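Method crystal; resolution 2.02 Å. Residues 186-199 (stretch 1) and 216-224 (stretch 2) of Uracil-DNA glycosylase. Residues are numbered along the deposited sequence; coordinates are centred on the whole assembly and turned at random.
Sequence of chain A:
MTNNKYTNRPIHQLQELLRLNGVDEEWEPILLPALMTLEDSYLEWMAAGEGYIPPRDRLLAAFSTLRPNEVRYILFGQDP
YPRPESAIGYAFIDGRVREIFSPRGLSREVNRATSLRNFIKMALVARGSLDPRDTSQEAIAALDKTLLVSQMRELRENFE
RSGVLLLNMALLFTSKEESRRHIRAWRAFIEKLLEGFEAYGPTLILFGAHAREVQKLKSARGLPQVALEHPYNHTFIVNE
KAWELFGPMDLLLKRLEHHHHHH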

# COMPACT_ATOMS: atom_id res chain seq x y z
N TRP A 186 -4.52 -15.29 -4.53
CA TRP A 186 -5.25 -14.09 -4.14
C TRP A 186 -5.85 -13.34 -5.33
O TRP A 186 -6.58 -12.36 -5.12
CB TRP A 186 -4.33 -13.14 -3.37
CG TRP A 186 -4.07 -13.59 -1.96
CD1 TRP A 186 -3.07 -14.41 -1.54
CD2 TRP A 186 -4.82 -13.23 -0.80
NE1 TRP A 186 -3.16 -14.60 -0.18
CE2 TRP A 186 -4.22 -13.88 0.30
CE3 TRP A 186 -5.94 -12.42 -0.58
CZ2 TRP A 186 -4.71 -13.74 1.60
CZ3 TRP A 186 -6.42 -12.29 0.71
CH2 TRP A 186 -5.80 -12.95 1.78
N ARG A 187 -5.57 -13.78 -6.55
CA ARG A 187 -6.05 -13.06 -7.73
C ARG A 187 -7.58 -12.97 -7.75
O ARG A 187 -8.14 -11.93 -8.09
CB ARG A 187 -5.52 -13.72 -9.00
CG ARG A 187 -6.01 -13.08 -10.28
CD ARG A 187 -5.35 -13.73 -11.47
NE ARG A 187 -3.90 -13.72 -11.32
CZ ARG A 187 -3.10 -14.68 -11.76
NH1 ARG A 187 -3.60 -15.73 -12.39
NH2 ARG A 187 -1.79 -14.59 -11.58
N ALA A 188 -8.26 -14.06 -7.39
CA ALA A 188 -9.72 -14.03 -7.34
C ALA A 188 -10.22 -13.05 -6.28
O ALA A 188 -11.25 -12.39 -6.48
CB ALA A 188 -10.28 -15.43 -7.07
N PHE A 189 -9.51 -12.96 -5.15
CA PHE A 189 -9.83 -11.97 -4.14
C PHE A 189 -9.73 -10.56 -4.71
O PHE A 189 -10.63 -9.72 -4.51
CB PHE A 189 -8.90 -12.13 -2.93
CG PHE A 189 -8.92 -10.97 -1.97
CD1 PHE A 189 -9.83 -10.93 -0.93
CD2 PHE A 189 -8.01 -9.93 -2.10
CE1 PHE A 189 -9.85 -9.86 -0.05
CE2 PHE A 189 -8.02 -8.87 -1.22
CZ PHE A 189 -8.94 -8.83 -0.19
N ILE A 190 -8.64 -10.27 -5.42
CA ILE A 190 -8.45 -8.93 -5.98
C ILE A 190 -9.54 -8.63 -7.01
O ILE A 190 -10.14 -7.55 -7.00
CB ILE A 190 -7.05 -8.78 -6.59
CG1 ILE A 190 -5.97 -8.95 -5.52
CG2 ILE A 190 -6.91 -7.42 -7.25
CD1 ILE A 190 -6.07 -7.94 -4.40
N GLU A 191 -9.80 -9.57 -7.91
CA GLU A 191 -10.82 -9.38 -8.94
C GLU A 191 -12.18 -9.10 -8.31
O GLU A 191 -12.91 -8.20 -8.77
CB GLU A 191 -10.89 -10.60 -9.85
N LYS A 192 -12.55 -9.85 -7.27
CA LYS A 192 -13.83 -9.60 -6.62
C LYS A 192 -13.85 -8.25 -5.91
O LYS A 192 -14.86 -7.54 -5.93
CB LYS A 192 -14.14 -10.73 -5.63
CG LYS A 192 -15.55 -10.67 -5.09
CD LYS A 192 -16.55 -10.84 -6.22
CE LYS A 192 -17.97 -10.70 -5.72
NZ LYS A 192 -18.96 -10.97 -6.80
N LEU A 193 -12.73 -7.87 -5.28
CA LEU A 193 -12.67 -6.59 -4.59
C LEU A 193 -12.81 -5.42 -5.56
O LEU A 193 -13.50 -4.44 -5.26
CB LEU A 193 -11.36 -6.48 -3.80
CG LEU A 193 -11.31 -5.41 -2.72
CD1 LEU A 193 -12.07 -5.87 -1.49
CD2 LEU A 193 -9.87 -5.08 -2.36
N LEU A 194 -12.17 -5.52 -6.73
CA LEU A 194 -12.31 -4.46 -7.73
C LEU A 194 -13.70 -4.45 -8.34
O LEU A 194 -14.24 -3.39 -8.65
CB LEU A 194 -11.24 -4.62 -8.81
CG LEU A 194 -9.80 -4.41 -8.34
CD1 LEU A 194 -8.84 -4.45 -9.51
CD2 LEU A 194 -9.69 -3.09 -7.59
N GLU A 195 -14.29 -5.64 -8.54
CA GLU A 195 -15.70 -5.71 -8.90
C GLU A 195 -16.55 -4.91 -7.91
O GLU A 195 -17.43 -4.14 -8.31
CB GLU A 195 -16.15 -7.17 -8.94
CG GLU A 195 -17.66 -7.38 -8.89
CD GLU A 195 -18.07 -8.79 -9.27
OE1 GLU A 195 -17.18 -9.58 -9.64
OE2 GLU A 195 -19.27 -9.10 -9.17
N GLY A 196 -16.28 -5.07 -6.61
CA GLY A 196 -17.04 -4.36 -5.60
C GLY A 196 -16.85 -2.85 -5.61
O GLY A 196 -17.73 -2.13 -5.14
N PHE A 197 -15.73 -2.36 -6.13
CA PHE A 197 -15.45 -0.93 -6.19
C PHE A 197 -15.94 -0.28 -7.48
O PHE A 197 -15.72 0.92 -7.66
CB PHE A 197 -13.95 -0.67 -6.05
CG PHE A 197 -13.46 -0.72 -4.63
CD1 PHE A 197 -13.83 0.26 -3.72
CD2 PHE A 197 -12.60 -1.72 -4.21
CE1 PHE A 197 -13.37 0.23 -2.42
CE2 PHE A 197 -12.13 -1.76 -2.92
CZ PHE A 197 -12.52 -0.78 -2.02
N GLU A 198 -16.60 -1.03 -8.36
CA GLU A 198 -16.97 -0.50 -9.67
C GLU A 198 -17.86 0.74 -9.54
O GLU A 198 -17.68 1.71 -10.28
CB GLU A 198 -17.67 -1.59 -10.49
CG GLU A 198 -17.79 -1.29 -11.99
CD GLU A 198 -18.94 -0.36 -12.31
OE1 GLU A 198 -18.87 0.34 -13.34
OE2 GLU A 198 -19.92 -0.33 -11.54
N ALA A 199 -18.81 0.72 -8.61
CA ALA A 199 -19.69 1.87 -8.43
C ALA A 199 -18.92 3.08 -7.93
O ALA A 199 -19.17 4.21 -8.37
CB ALA A 199 -20.83 1.52 -7.47
N LYS A 216 -4.61 -8.20 -16.67
CA LYS A 216 -5.11 -9.57 -16.71
C LYS A 216 -6.51 -9.67 -16.10
O LYS A 216 -7.27 -10.59 -16.45
CB LYS A 216 -4.15 -10.50 -15.98
CG LYS A 216 -2.79 -10.64 -16.66
CD LYS A 216 -1.78 -11.31 -15.74
CE LYS A 216 -0.47 -11.58 -16.48
NZ LYS A 216 0.49 -10.44 -16.36
N LEU A 217 -6.87 -8.75 -15.21
CA LEU A 217 -8.12 -8.86 -14.48
C LEU A 217 -9.27 -8.23 -15.25
O LEU A 217 -9.09 -7.27 -16.00
CB LEU A 217 -7.99 -8.20 -13.10
CG LEU A 217 -6.92 -8.74 -12.15
CD1 LEU A 217 -6.84 -10.25 -12.24
CD2 LEU A 217 -5.56 -8.10 -12.39
N LYS A 218 -10.47 -8.78 -15.04
CA LYS A 218 -11.64 -8.29 -15.75
C LYS A 218 -12.12 -6.96 -15.18
O LYS A 218 -12.34 -5.99 -15.92
CB LYS A 218 -12.76 -9.33 -15.70
N SER A 219 -12.29 -6.89 -13.86
CA SER A 219 -12.88 -5.71 -13.24
C SER A 219 -11.95 -4.50 -13.24
O SER A 219 -12.43 -3.37 -13.13
CB SER A 219 -13.32 -6.03 -11.80
OG SER A 219 -12.40 -6.91 -11.18
N ALA A 220 -10.64 -4.72 -13.37
CA ALA A 220 -9.71 -3.59 -13.41
C ALA A 220 -10.01 -2.67 -14.59
O ALA A 220 -9.75 -1.46 -14.52
CB ALA A 220 -8.27 -4.09 -13.48
N ARG A 221 -10.55 -3.22 -15.68
CA ARG A 221 -10.90 -2.40 -16.84
C ARG A 221 -12.10 -1.49 -16.58
O ARG A 221 -12.33 -0.56 -17.35
CB ARG A 221 -11.20 -3.29 -18.05
CG ARG A 221 -9.96 -3.70 -18.83
CD ARG A 221 -10.35 -4.28 -20.19
NE ARG A 221 -10.78 -5.66 -20.08
CZ ARG A 221 -9.97 -6.69 -19.88
NH1 ARG A 221 -8.66 -6.50 -19.77
NH2 ARG A 221 -10.46 -7.92 -19.80
N GLY A 222 -12.86 -1.74 -15.51
CA GLY A 222 -13.97 -0.89 -15.15
C GLY A 222 -13.60 0.30 -14.30
O GLY A 222 -14.49 1.02 -13.84
N LEU A 223 -12.31 0.55 -14.09
CA LEU A 223 -11.82 1.60 -13.21
C LEU A 223 -10.76 2.43 -13.93
O LEU A 223 -10.00 1.89 -14.74
CB LEU A 223 -11.23 0.99 -11.93
CG LEU A 223 -12.18 0.10 -11.14
CD1 LEU A 223 -11.41 -0.72 -10.10
CD2 LEU A 223 -13.26 0.93 -10.47
N PRO A 224 -10.70 3.73 -13.65
CA PRO A 224 -9.64 4.55 -14.25
C PRO A 224 -8.27 4.10 -13.77
O PRO A 224 -8.12 3.54 -12.68
CB PRO A 224 -9.97 5.97 -13.76
CG PRO A 224 -11.39 5.91 -13.30
CD PRO A 224 -11.59 4.52 -12.78
O HOH W 1 -14.68 -2.91 -11.45
O HOH W 2 -16.98 0.96 -14.74
O HOH W 3 -15.60 2.49 -12.19

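The segment 216-224 packs along one side of the helix in the first stretch, and the two approach most closely where the CA atoms of Glu195 and Ser219 lie 5.2 Å apart. The contact is modest, burying 480 Å² in total, and is largely apolar around a single direct hydrogen bond. Ser219 makes that bond. Its CA-to-CB bond points toward the helix, and a p rotamer (chi1 37°) brings the hydroxyl over the helix backbone, where OG donates to Glu191 O at 2.8 Å. The same carbonyl accepts the regular helical bond from Glu195 N (2.9 Å to Glu191 O), so the serine adds a second donor without breaking the helix. A small side chain suits this close approach: Ser219 CB lies 3.4 Å from Glu195 N, and Ser219 OG is 3.5 Å from Leu194 CB.

Leu194 is the main apolar contribution from the helix. It points toward the other stretch, and its m,t conformation (chi1 -66°, chi2 -174°) spreads the two methyls over different neighbours: CD1 lies 4.0 Å from Ala220 CB, while CD2 lies 3.9 Å from Leu223 CD1. Ala220, with only a methyl to offer, fills its buried position beside the leucine. Leu223 leaves its backbone sideways, but the m,t rotamer (chi1 -57°, chi2 166°) carries its end nearer the helix. Its CD1 meets Leu194, and its CD2 reaches the backbone at Phe197 and Glu198, 3.7 Å from Phe197 O and 4.1 Å from Glu198 CA. Phe197 contributes mainly backbone here, since its ring leads away from the contact.

At the other end, Leu217 points toward the helix with chi1 -59° and chi2 -39°, and its CD1 lies 3.5 Å from Arg187 CG. The extended start of the arginine side chain, t at both chi1 and chi2, lays its aliphatic portion against this buried leucine.

Water completes the polar part of the contact. Water 1 donates to both Leu194 O (2.9 Å from the water O) and Ser219 O (2.8 Å from the water O), linking the two backbones beside the serine. Farther along, waters 2 and 3 both lie within reach of Gly222 O, at 2.6 and 2.5 Å from their respective O atoms. Water 2 also approaches Glu198 OE1, its O 2.4 Å away, and water 3 lies with its O 2.9 Å from Glu198 O. The t,m conformation of Glu198 (chi1 -165°, chi2 -80°) places its carboxylate at this exposed, hydrated edge.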